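Local coordinates for Serine/threonine/tyrosine-interacting protein (Homo sapiens, PDB 2R0B), which is a catalytically inactive phosphatase that holds ERK1 and ERK2 in the nucleus and binds the F-box of FBXW7, blocking its assembly into the SCF ubiquitin ligase, at residues A[26-30]-A[53-57]; A[18-23]-A[48-53]; A[34-38]-A[82-86]. One frame throughout, in Å; residues are numbered along the deposited sequence. Where two conformers were deposited one is given.

Contact 1: residues A[26-30]-A[53-57]; sequences LPVLQ and FQQLF
Gln30 N donates to Leu26 O at 2.8 Å, a helical bond that holds these two residues on one turn facing the loop 53-57. Across the gap the contact is apolar. Leu26 carries most of it. With CG anti to the backbone N (chi1 -173°), its two methyls reach into the loop side chains. Leu26 CD1 lies over one face of the Phe53 ring, 4.1 Å from the ring centroid, in a CH-pi contact. Leu26 CD1 also meets Phe57 CZ at 3.8 Å. Leu26 CD2 touches Leu56 CD1, also at 3.8 Å. The loop joins strands 36-41 and 58-63 of the dual specificity phosphatase fold, and the short helix 26-31 packs on it. Phe53, Gln54 and Gln55 form the motif that interacts with FBXW7. Phe53 is buried, with Leu26 over one face of its ring, while both glutamines are exposed. Deeper in, Leu29 sends CD1 to Phe53 CE2 at 3.7 Å, and Leu29 CB sits 3.9 Å from Phe57 CZ. Phe57 also turns its ring edge toward Phe53 CG. At the solvent side Gln30 NE2 only skirts Leu56 CD1, at 4.2 Å. Tyr59 OH bonds to Phe53 N from the adjoining strand.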
ATOM      1  N   LEU A  26      15.556  -1.888   9.570  1.00 21.06           N
ATOM      2  CA  LEU A  26      16.201  -0.678   9.018  1.00 21.06           C
ATOM      3  C   LEU A  26      17.231  -0.966   7.915  1.00 20.93           C
ATOM      4  O   LEU A  26      17.138  -0.366   6.845  1.00 19.71           O
ATOM      5  CB  LEU A  26      16.822   0.189  10.107  1.00 20.80           C
ATOM      6  CG  LEU A  26      17.355   1.542   9.637  1.00 20.46           C
ATOM      7  CD1 LEU A  26      16.268   2.351   8.905  1.00 20.74           C
ATOM      8  CD2 LEU A  26      17.875   2.302  10.837  1.00 23.74           C
ATOM      9  N   PRO A  27      18.193  -1.891   8.161  1.00 20.95           N
ATOM     10  CA  PRO A  27      19.157  -2.236   7.104  1.00 20.98           C
ATOM     11  C   PRO A  27      18.500  -2.627   5.771  1.00 20.77           C
ATOM     12  O   PRO A  27      18.974  -2.211   4.710  1.00 20.65           O
ATOM     13  CB  PRO A  27      19.888  -3.449   7.692  1.00 21.25           C
ATOM     14  CG  PRO A  27      19.861  -3.206   9.143  1.00 21.30           C
ATOM     15  CD  PRO A  27      18.490  -2.622   9.413  1.00 21.47           C
ATOM     16  N   VAL A  28      17.419  -3.405   5.831  1.00 20.00           N
ATOM     17  CA  VAL A  28      16.709  -3.851   4.618  1.00 18.77           C
ATOM     18  C   VAL A  28      16.067  -2.662   3.917  1.00 17.94           C
ATOM     19  O   VAL A  28      16.214  -2.501   2.707  1.00 16.94           O
ATOM     20  CB  VAL A  28      15.671  -4.952   4.940  1.00 18.97           C
ATOM     21  CG1 VAL A  28      14.837  -5.295   3.732  1.00 19.23           C
ATOM     22  CG2 VAL A  28      16.386  -6.207   5.461  1.00 20.80           C
ATOM     23  N   LEU A  29      15.425  -1.797   4.701  1.00 17.54           N
ATOM     24  CA  LEU A  29      14.808  -0.602   4.170  1.00 17.89           C
ATOM     25  C   LEU A  29      15.826   0.324   3.514  1.00 17.93           C
ATOM     26  O   LEU A  29      15.589   0.811   2.411  1.00 17.71           O
ATOM     27  CB  LEU A  29      13.999   0.130   5.256  1.00 18.17           C
ATOM     28  CG  LEU A  29      12.850  -0.706   5.834  1.00 17.67           C
ATOM     29  CD1 LEU A  29      12.379  -0.030   7.111  1.00 20.85           C
ATOM     30  CD2 LEU A  29      11.682  -0.873   4.883  1.00 19.13           C
ATOM     31  N   GLN A  30      16.983   0.500   4.146  1.00 18.11           N
ATOM     32  CA  GLN A  30      17.978   1.437   3.619  1.00 19.43           C
ATOM     33  C   GLN A  30      18.632   0.857   2.380  1.00 18.84           C
ATOM     34  O   GLN A  30      18.847   1.590   1.420  1.00 19.79           O
ATOM     35  CB  GLN A  30      18.997   1.818   4.703  1.00 19.16           C
ATOM     36  CG  GLN A  30      18.299   2.498   5.889  1.00 19.09           C
ATOM     37  CD  GLN A  30      19.227   3.078   6.931  1.00 21.90           C
ATOM     38  OE1 GLN A  30      20.203   2.440   7.357  1.00 24.35           O
ATOM     39  NE2 GLN A  30      18.899   4.294   7.389  1.00 25.73           N
ATOM     40  N   PHE A  53      10.469   4.814  12.607  1.00 20.96           N
ATOM     41  CA  PHE A  53      11.664   5.587  12.325  1.00 22.99           C
ATOM     42  C   PHE A  53      11.259   7.029  12.140  1.00 24.86           C
ATOM     43  O   PHE A  53      11.097   7.496  11.013  1.00 25.34           O
ATOM     44  CB  PHE A  53      12.389   5.028  11.104  1.00 22.36           C
ATOM     45  CG  PHE A  53      12.652   3.540  11.189  1.00 23.02           C
ATOM     46  CD1 PHE A  53      13.701   3.042  11.964  1.00 20.37           C
ATOM     47  CD2 PHE A  53      11.858   2.642  10.484  1.00 22.91           C
ATOM     48  CE1 PHE A  53      13.932   1.665  12.048  1.00 21.06           C
ATOM     49  CE2 PHE A  53      12.091   1.267  10.551  1.00 20.47           C
ATOM     50  CZ  PHE A  53      13.128   0.780  11.332  1.00 22.37           C
ATOM     51  N   GLN A  54      11.130   7.730  13.266  1.00 27.00           N
ATOM     52  CA  GLN A  54      10.572   9.087  13.287  1.00 29.61           C
ATOM     53  C   GLN A  54      11.374  10.043  12.422  1.00 29.89           C
ATOM     54  O   GLN A  54      10.809  10.912  11.751  1.00 31.35           O
ATOM     55  CB  GLN A  54      10.462   9.623  14.726  1.00 29.95           C
ATOM     56  CG  GLN A  54       9.835   8.634  15.743  1.00 33.01           C
ATOM     57  CD  GLN A  54       8.491   8.080  15.284  1.00 36.32           C
ATOM     58  OE1 GLN A  54       7.633   8.820  14.790  1.00 39.06           O
ATOM     59  NE2 GLN A  54       8.303   6.768  15.439  1.00 36.88           N
ATOM     60  N   GLN A  55      12.686   9.852  12.407  1.00 29.88           N
ATOM     61  CA  GLN A  55      13.585  10.826  11.813  1.00 29.59           C
ATOM     62  C   GLN A  55      14.075  10.452  10.418  1.00 28.49           C
ATOM     63  O   GLN A  55      14.665  11.284   9.744  1.00 29.93           O
ATOM     64  CB  GLN A  55      14.775  11.083  12.756  1.00 30.07           C
ATOM     65  CG  GLN A  55      14.440  11.875  14.023  1.00 33.13           C
ATOM     66  CD  GLN A  55      14.193  13.357  13.747  1.00 35.53           C
ATOM     67  OE1 GLN A  55      13.113  13.746  13.286  1.00 38.80           O
ATOM     68  NE2 GLN A  55      15.193  14.188  14.035  1.00 36.66           N
ATOM     69  N   LEU A  56      13.823   9.219   9.979  1.00 26.90           N
ATOM     70  CA  LEU A  56      14.458   8.700   8.766  1.00 25.21           C
ATOM     71  C   LEU A  56      13.580   8.606   7.522  1.00 23.97           C
ATOM     72  O   LEU A  56      14.094   8.491   6.409  1.00 25.18           O
ATOM     73  CB  LEU A  56      15.108   7.335   9.037  1.00 24.75           C
ATOM     74  CG  LEU A  56      16.248   7.286  10.068  1.00 25.33           C
ATOM     75  CD1 LEU A  56      16.542   5.880  10.508  1.00 25.71           C
ATOM     76  CD2 LEU A  56      17.520   7.942   9.533  1.00 28.80           C
ATOM     77  N   PHE A  57      12.270   8.632   7.708  1.00 21.97           N
ATOM     78  CA  PHE A  57      11.354   8.371   6.601  1.00 19.66           C
ATOM     79  C   PHE A  57      10.207   9.346   6.666  1.00 18.33           C
ATOM     80  O   PHE A  57       9.910   9.882   7.747  1.00 18.36           O
ATOM     81  CB  PHE A  57      10.783   6.942   6.691  1.00 19.57           C
ATOM     82  CG  PHE A  57      11.817   5.851   6.622  1.00 19.46           C
ATOM     83  CD1 PHE A  57      12.514   5.597   5.459  1.00 22.79           C
ATOM     84  CD2 PHE A  57      12.067   5.047   7.726  1.00 20.30           C
ATOM     85  CE1 PHE A  57      13.484   4.589   5.409  1.00 23.16           C
ATOM     86  CE2 PHE A  57      13.047   4.045   7.682  1.00 21.61           C
ATOM     87  CZ  PHE A  57      13.754   3.814   6.513  1.00 19.66           C
TER

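Contact 2: residues A[18-23]-A[48-53]; sequences YSSAMK and FIKPNF
Ala21 O receives two hydrogen bonds from the side of the loop 48-53. Asn52 ND2 donates to Ala21 O at 2.8 Å, nearly straight at 166°. The acceptor lies close to the amide plane of Asn52, but the donor stands above the plane of the Ala21 carbonyl. A water donates the second bond to Ala21 O, at 2.8 Å. That water accepts from Asn52 N at 2.9 Å, so one residue grips the carbonyl both directly and through water. This centre fits closely. Phe53 fills it further, with Asn52 CB over one face of its ring. Its rim meets backbone oxygens: Phe53 CZ is 3.2 Å from Met22 O, near the ring plane, and Lys23 O also lies at the edge. The packing of Tyr18 on the buried Ile49 is close too, with Tyr18 CB 3.8 Å from Ile49 CG1. The solvent side is at the two ends. At one, the exposed Lys23 lies alongside the Phe53 ring, pointing the contrary way and bent at two torsions, and Lys23 NZ bonds to Asn52 O at 2.6 Å on this rim. At the other, the exposed Phe48 turns its edge to the Tyr18 face in a T-shaped pair, with centroids 5.2 Å apart and planes at 82°. Phe48 CD1 sits over the centre of the tyrosine ring. Replacing Tyr18 with an alanine would probably leave the edge of Phe48 without the ring face it rests on, and freer to turn. Tyr18, Phe48 and Ile49 all touch Asn98, just after strand 93-96. That is where the phosphate-binding loop of protein tyrosine phosphatases lies, so this end of the contact borders the counterpart of the active-site loop in a catalytically inactive member of the family.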
ATOM      1  N   TYR A  18       3.166  -5.682   8.360  1.00 13.91           N
ATOM      2  CA  TYR A  18       3.755  -4.714   9.255  1.00 14.53           C
ATOM      3  C   TYR A  18       5.219  -5.058   9.621  1.00 14.46           C
ATOM      4  O   TYR A  18       6.031  -4.160   9.921  1.00 15.37           O
ATOM      5  CB  TYR A  18       2.877  -4.539  10.502  1.00 14.34           C
ATOM      6  CG  TYR A  18       3.121  -5.625  11.524  1.00 14.79           C
ATOM      7  CD1 TYR A  18       2.362  -6.790  11.522  1.00 13.92           C
ATOM      8  CD2 TYR A  18       4.144  -5.495  12.461  1.00 14.32           C
ATOM      9  CE1 TYR A  18       2.589  -7.816  12.463  1.00 15.89           C
ATOM     10  CE2 TYR A  18       4.385  -6.512  13.389  1.00 14.45           C
ATOM     11  CZ  TYR A  18       3.624  -7.655  13.380  1.00 15.63           C
ATOM     12  OH  TYR A  18       3.892  -8.637  14.305  1.00 18.00           O
ATOM     13  N   SER A  19       5.545  -6.356   9.608  1.00 15.07           N
ATOM     14  CA  SER A  19       6.872  -6.801  10.046  0.50 15.76           C
ATOM     15  C   SER A  19       7.982  -6.213   9.180  1.00 16.15           C
ATOM     16  O   SER A  19       9.127  -6.140   9.615  1.00 16.90           O
ATOM     17  CB  SER A  19       6.951  -8.341  10.124  0.50 15.54           C
ATOM     18  OG  SER A  19       7.414  -8.929   8.922  0.50 17.70           O
ATOM     19  N   SER A  20       7.642  -5.762   7.976  1.00 15.96           N
ATOM     20  CA  SER A  20       8.677  -5.193   7.092  1.00 16.38           C
ATOM     21  C   SER A  20       9.191  -3.810   7.485  1.00 17.16           C
ATOM     22  O   SER A  20      10.202  -3.348   6.951  1.00 17.66           O
ATOM     23  CB  SER A  20       8.231  -5.222   5.626  1.00 16.61           C
ATOM     24  OG  SER A  20       7.090  -4.441   5.401  1.00 17.07           O
ATOM     25  N   ALA A  21       8.510  -3.141   8.413  1.00 17.47           N
ATOM     26  CA  ALA A  21       8.895  -1.800   8.797  1.00 18.35           C
ATOM     27  C   ALA A  21       9.183  -1.685  10.307  1.00 18.81           C
ATOM     28  O   ALA A  21       9.149  -0.595  10.870  1.00 18.69           O
ATOM     29  CB  ALA A  21       7.831  -0.792   8.335  1.00 18.89           C
ATOM     30  N   MET A  22       9.515  -2.823  10.922  1.00 18.97           N
ATOM     31  CA  MET A  22       9.914  -2.895  12.346  1.00 20.79           C
ATOM     32  C   MET A  22      11.326  -2.335  12.491  1.00 21.90           C
ATOM     33  O   MET A  22      12.065  -2.282  11.506  1.00 21.62           O
ATOM     34  CB  MET A  22       9.914  -4.360  12.827  1.00 20.07           C
ATOM     35  CG  MET A  22       8.524  -4.998  13.128  1.00 22.25           C
ATOM     36  SD  MET A  22       8.616  -6.711  13.796  1.00 22.14           S
ATOM     37  CE  MET A  22       9.657  -7.496  12.562  1.00 25.01           C
ATOM     38  N   LYS A  23      11.710  -1.964  13.716  1.00 23.32           N
ATOM     39  CA  LYS A  23      13.050  -1.386  13.975  1.00 24.12           C
ATOM     40  C   LYS A  23      14.172  -2.210  13.361  1.00 23.92           C
ATOM     41  O   LYS A  23      15.090  -1.661  12.733  1.00 24.17           O
ATOM     42  CB  LYS A  23      13.321  -1.226  15.487  1.00 24.08           C
ATOM     43  CG  LYS A  23      12.567  -0.082  16.202  1.00 27.50           C
ATOM     44  CD  LYS A  23      12.689   1.276  15.515  1.00 30.54           C
ATOM     45  CE  LYS A  23      13.764   2.159  16.142  1.00 30.13           C
ATOM     46  NZ  LYS A  23      13.591   3.616  15.792  1.00 29.71           N
ATOM     47  N   PHE A  48       1.075  -2.154  17.832  1.00 16.60           N
ATOM     48  CA  PHE A  48       2.122  -2.903  17.147  1.00 16.33           C
ATOM     49  C   PHE A  48       2.350  -2.484  15.693  1.00 16.74           C
ATOM     50  O   PHE A  48       3.339  -2.892  15.092  1.00 16.82           O
ATOM     51  CB  PHE A  48       1.923  -4.423  17.267  1.00 16.27           C
ATOM     52  CG  PHE A  48       0.725  -4.959  16.520  1.00 15.24           C
ATOM     53  CD1 PHE A  48       0.884  -5.622  15.325  1.00 13.35           C
ATOM     54  CD2 PHE A  48      -0.548  -4.866  17.054  1.00 14.11           C
ATOM     55  CE1 PHE A  48      -0.182  -6.170  14.645  1.00 13.62           C
ATOM     56  CE2 PHE A  48      -1.652  -5.405  16.375  1.00 14.89           C
ATOM     57  CZ  PHE A  48      -1.474  -6.058  15.155  1.00 16.05           C
ATOM     58  N   ILE A  49       1.443  -1.672  15.142  1.00 15.88           N
ATOM     59  CA  ILE A  49       1.591  -1.168  13.780  1.00 15.49           C
ATOM     60  C   ILE A  49       1.648   0.365  13.826  1.00 15.11           C
ATOM     61  O   ILE A  49       0.631   1.043  14.027  1.00 16.51           O
ATOM     62  CB  ILE A  49       0.479  -1.612  12.825  1.00 14.61           C
ATOM     63  CG1 ILE A  49       0.286  -3.121  12.830  1.00 15.14           C
ATOM     64  CG2 ILE A  49       0.813  -1.183  11.374  1.00 13.99           C
ATOM     65  CD1 ILE A  49      -0.910  -3.550  12.025  1.00 14.12           C
ATOM     66  N   LYS A  50       2.843   0.890  13.619  1.00 16.29           N
ATOM     67  CA  LYS A  50       3.104   2.307  13.824  1.00 17.04           C
ATOM     68  C   LYS A  50       4.409   2.734  13.145  1.00 16.53           C
ATOM     69  O   LYS A  50       5.229   1.889  12.785  1.00 16.05           O
ATOM     70  CB  LYS A  50       3.186   2.584  15.330  1.00 17.39           C
ATOM     71  CG  LYS A  50       4.508   2.154  15.949  1.00 20.79           C
ATOM     72  CD  LYS A  50       4.533   2.414  17.440  1.00 26.97           C
ATOM     73  CE  LYS A  50       4.167   1.186  18.233  1.00 28.87           C
ATOM     74  NZ  LYS A  50       5.331   0.234  18.383  1.00 31.66           N
ATOM     75  N   PRO A  51       4.604   4.043  12.944  1.00 17.20           N
ATOM     76  CA  PRO A  51       5.906   4.488  12.414  1.00 16.85           C
ATOM     77  C   PRO A  51       7.030   4.193  13.398  1.00 18.03           C
ATOM     78  O   PRO A  51       6.932   4.558  14.586  1.00 19.04           O
ATOM     79  CB  PRO A  51       5.712   5.994  12.251  1.00 18.81           C
ATOM     80  CG  PRO A  51       4.269   6.166  12.113  1.00 16.93           C
ATOM     81  CD  PRO A  51       3.668   5.177  13.059  1.00 16.68           C
ATOM     82  N   ASN A  52       8.062   3.494  12.933  1.00 17.72           N
ATOM     83  CA  ASN A  52       9.187   3.152  13.805  1.00 18.99           C
ATOM     84  C   ASN A  52      10.449   3.968  13.629  1.00 19.55           C
ATOM     85  O   ASN A  52      11.400   3.833  14.420  1.00 19.03           O
ATOM     86  CB  ASN A  52       9.514   1.659  13.713  1.00 18.59           C
ATOM     87  CG  ASN A  52       8.383   0.792  14.206  1.00 20.23           C
ATOM     88  OD1 ASN A  52       7.960   0.897  15.369  1.00 22.74           O
ATOM     89  ND2 ASN A  52       7.903  -0.086  13.346  1.00 20.20           N
ATOM     90  N   PHE A  53      10.469   4.814  12.607  1.00 20.96           N
ATOM     91  CA  PHE A  53      11.664   5.587  12.325  1.00 22.99           C
ATOM     92  C   PHE A  53      11.259   7.029  12.140  1.00 24.86           C
ATOM     93  O   PHE A  53      11.097   7.496  11.013  1.00 25.34           O
ATOM     94  CB  PHE A  53      12.389   5.028  11.104  1.00 22.36           C
ATOM     95  CG  PHE A  53      12.652   3.540  11.189  1.00 23.02           C
ATOM     96  CD1 PHE A  53      13.701   3.042  11.964  1.00 20.37           C
ATOM     97  CD2 PHE A  53      11.858   2.642  10.484  1.00 22.91           C
ATOM     98  CE1 PHE A  53      13.932   1.665  12.048  1.00 21.06           C
ATOM     99  CE2 PHE A  53      12.091   1.267  10.551  1.00 20.47           C
ATOM    100  CZ  PHE A  53      13.128   0.780  11.332  1.00 22.37           C
TER
HETATM  101  O   HOH W   1       7.972   1.960  10.494  1.00 15.87           O

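Contact 3: residues A[34-38]-A[82-86]; sequences ITHII and FIDGS
Phe82 presents one face of its ring to the edge of His36. The pair is T-shaped, with centroids 5.3 Å apart and planes at 76°. The ring reaches the strand because CG stands anti to the backbone N of Phe82 (chi1 -177°). Farther round, Phe82 CD2 meets Ile38 CG1 at 3.5 Å, and the two side chains lie side by side with their ends pointing contrary ways. Ile83 comes next. Its CB bond leads away from the strand, yet Ile83 CG1 returns to within 4.1 Å of Ile38 CD1. Segment 82-86 of helix 76-88 runs almost antiparallel to strand segment 36-38, at 167°, and their axes come within 9.6 Å at the closest. The helix belongs to the beta-alpha-beta crossover from strand 58-63 to strand 93-96, and so passes over strand 36-41, which lies between those two in the sheet. Ser86, one turn after Phe82, lays CB over one face of the His36 imidazole, 3.5 Å from its centroid, in a CH-pi contact. Ser86 OG approaches His36 ND1 to 3.0 Å. His36 ND1 shares a hydrogen bond with Thr35 OG1, at 2.8 Å. This threonine oxygen in turn accepts from Lys92 N, which fixes it beside the imidazole.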
ATOM      1  N   ILE A  34      14.370   2.810   0.451  1.00 17.53           N
ATOM      2  CA  ILE A  34      13.013   3.236   0.879  1.00 17.09           C
ATOM      3  C   ILE A  34      13.119   4.603   1.532  1.00 16.44           C
ATOM      4  O   ILE A  34      13.973   4.801   2.391  1.00 18.20           O
ATOM      5  CB  ILE A  34      12.416   2.279   1.941  1.00 16.49           C
ATOM      6  CG1 ILE A  34      12.191   0.857   1.402  1.00 17.56           C
ATOM      7  CG2 ILE A  34      11.154   2.874   2.577  1.00 16.77           C
ATOM      8  CD1 ILE A  34      11.450   0.824   0.079  1.00 15.66           C
ATOM      9  N   THR A  35      12.234   5.525   1.153  1.00 15.04           N
ATOM     10  CA  THR A  35      12.241   6.883   1.698  1.00 15.72           C
ATOM     11  C   THR A  35      10.881   7.301   2.255  1.00 14.62           C
ATOM     12  O   THR A  35      10.798   8.264   3.031  1.00 16.13           O
ATOM     13  CB  THR A  35      12.657   7.932   0.639  1.00 16.10           C
ATOM     14  OG1 THR A  35      11.818   7.833  -0.511  1.00 17.21           O
ATOM     15  CG2 THR A  35      14.102   7.731   0.238  1.00 17.49           C
ATOM     16  N   HIS A  36       9.841   6.589   1.832  1.00 15.19           N
ATOM     17  CA  HIS A  36       8.456   6.903   2.182  1.00 12.58           C
ATOM     18  C   HIS A  36       7.697   5.634   2.587  1.00 12.90           C
ATOM     19  O   HIS A  36       7.865   4.599   1.963  1.00 12.92           O
ATOM     20  CB  HIS A  36       7.764   7.482   0.954  1.00 12.77           C
ATOM     21  CG  HIS A  36       8.179   8.876   0.606  1.00 13.09           C
ATOM     22  ND1 HIS A  36       9.386   9.169   0.002  1.00 14.57           N
ATOM     23  CD2 HIS A  36       7.524  10.055   0.737  1.00 15.46           C
ATOM     24  CE1 HIS A  36       9.465  10.474  -0.193  1.00 19.02           C
ATOM     25  NE2 HIS A  36       8.347  11.034   0.240  1.00 16.85           N
ATOM     26  N   ILE A  37       6.837   5.715   3.605  1.00 12.36           N
ATOM     27  CA  ILE A  37       6.088   4.534   4.043  1.00 11.78           C
ATOM     28  C   ILE A  37       4.614   4.889   4.277  1.00 13.00           C
ATOM     29  O   ILE A  37       4.314   5.873   4.959  1.00 13.26           O
ATOM     30  CB  ILE A  37       6.687   3.963   5.354  1.00 12.38           C
ATOM     31  CG1 ILE A  37       8.167   3.587   5.151  1.00 10.76           C
ATOM     32  CG2 ILE A  37       5.849   2.779   5.876  1.00 12.23           C
ATOM     33  CD1 ILE A  37       8.871   3.114   6.417  1.00 11.63           C
ATOM     34  N   ILE A  38       3.711   4.161   3.640  1.00 11.91           N
ATOM     35  CA  ILE A  38       2.274   4.273   3.954  1.00 12.69           C
ATOM     36  C   ILE A  38       2.019   3.172   4.986  1.00 13.09           C
ATOM     37  O   ILE A  38       2.161   1.992   4.689  1.00 13.11           O
ATOM     38  CB  ILE A  38       1.355   4.117   2.726  1.00 13.01           C
ATOM     39  CG1 ILE A  38       1.662   5.186   1.678  1.00 13.01           C
ATOM     40  CG2 ILE A  38      -0.132   4.237   3.162  1.00 12.86           C
ATOM     41  CD1 ILE A  38       0.788   5.101   0.422  1.00 13.06           C
ATOM     42  N   PHE A  82       0.883  10.839  -2.825  1.00 14.86           N
ATOM     43  CA  PHE A  82       2.001  10.535  -1.940  1.00 14.09           C
ATOM     44  C   PHE A  82       3.046   9.674  -2.667  1.00 14.91           C
ATOM     45  O   PHE A  82       4.257   9.982  -2.654  1.00 14.72           O
ATOM     46  CB  PHE A  82       1.469   9.837  -0.676  1.00 14.55           C
ATOM     47  CG  PHE A  82       2.531   9.522   0.369  1.00 12.23           C
ATOM     48  CD1 PHE A  82       2.959  10.489   1.263  1.00 11.50           C
ATOM     49  CD2 PHE A  82       3.029   8.237   0.502  1.00 14.13           C
ATOM     50  CE1 PHE A  82       3.902  10.217   2.231  1.00 12.77           C
ATOM     51  CE2 PHE A  82       3.963   7.932   1.489  1.00 14.12           C
ATOM     52  CZ  PHE A  82       4.396   8.929   2.360  1.00 13.74           C
ATOM     53  N   ILE A  83       2.555   8.642  -3.347  1.00 14.94           N
ATOM     54  CA  ILE A  83       3.412   7.739  -4.079  1.00 15.25           C
ATOM     55  C   ILE A  83       4.038   8.452  -5.263  1.00 15.70           C
ATOM     56  O   ILE A  83       5.240   8.326  -5.456  1.00 15.95           O
ATOM     57  CB  ILE A  83       2.675   6.484  -4.546  1.00 14.54           C
ATOM     58  CG1 ILE A  83       2.325   5.591  -3.329  1.00 15.30           C
ATOM     59  CG2 ILE A  83       3.534   5.689  -5.533  1.00 14.38           C
ATOM     60  CD1 ILE A  83       1.230   4.565  -3.612  1.00 14.54           C
ATOM     61  N   ASP A  84       3.251   9.225  -6.019  1.00 16.67           N
ATOM     62  CA  ASP A  84       3.824   9.988  -7.152  1.00 17.04           C
ATOM     63  C   ASP A  84       4.946  10.935  -6.723  1.00 17.08           C
ATOM     64  O   ASP A  84       5.964  11.065  -7.403  1.00 17.98           O
ATOM     65  CB  ASP A  84       2.742  10.791  -7.911  1.00 18.48           C
ATOM     66  CG  ASP A  84       1.890   9.923  -8.821  1.00 20.17           C
ATOM     67  OD1 ASP A  84       2.350   8.844  -9.249  1.00 24.58           O
ATOM     68  OD2 ASP A  84       0.764  10.351  -9.149  1.00 27.07           O
ATOM     69  N   GLY A  85       4.745  11.592  -5.589  1.00 16.05           N
ATOM     70  CA  GLY A  85       5.639  12.583  -5.052  1.00 16.88           C
ATOM     71  C   GLY A  85       6.968  11.959  -4.709  1.00 17.54           C
ATOM     72  O   GLY A  85       8.021  12.497  -5.043  1.00 18.25           O
ATOM     73  N   SER A  86       6.910  10.788  -4.094  1.00 17.09           N
ATOM     74  CA  SER A  86       8.126  10.061  -3.777  1.00 17.52           C
ATOM     75  C   SER A  86       8.847   9.624  -5.042  1.00 18.41           C
ATOM     76  O   SER A  86      10.047   9.883  -5.208  1.00 18.74           O
ATOM     77  CB  SER A  86       7.788   8.824  -2.960  1.00 17.39           C
ATOM     78  OG  SER A  86       8.966   8.098  -2.718  1.00 17.70           O
TER

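Overall arrangement
The first halves come in the order 18-23, 26-30, 34-38. The loop 48-57 follows and serves contacts 2 and 1 in turn, and helix 76-88 comes last. Contacts 1 and 2 share Phe53 and have centres about 10 Å apart. Leu29 packs on Ser20 and Ala21, joining them further. Contact 3 lies about 13 Å from contact 1 and about 16 Å from contact 2, centre to centre. Phe57 packs against Ile34 and Ile37, linking contact 1 to strand 36-41. That strand faces helix 76-88 with His36 and Ile38 and Phe57 with Ile37. The loop bearing the FBXW7-binding motif is thus built onto the central sheet of the phosphatase domain.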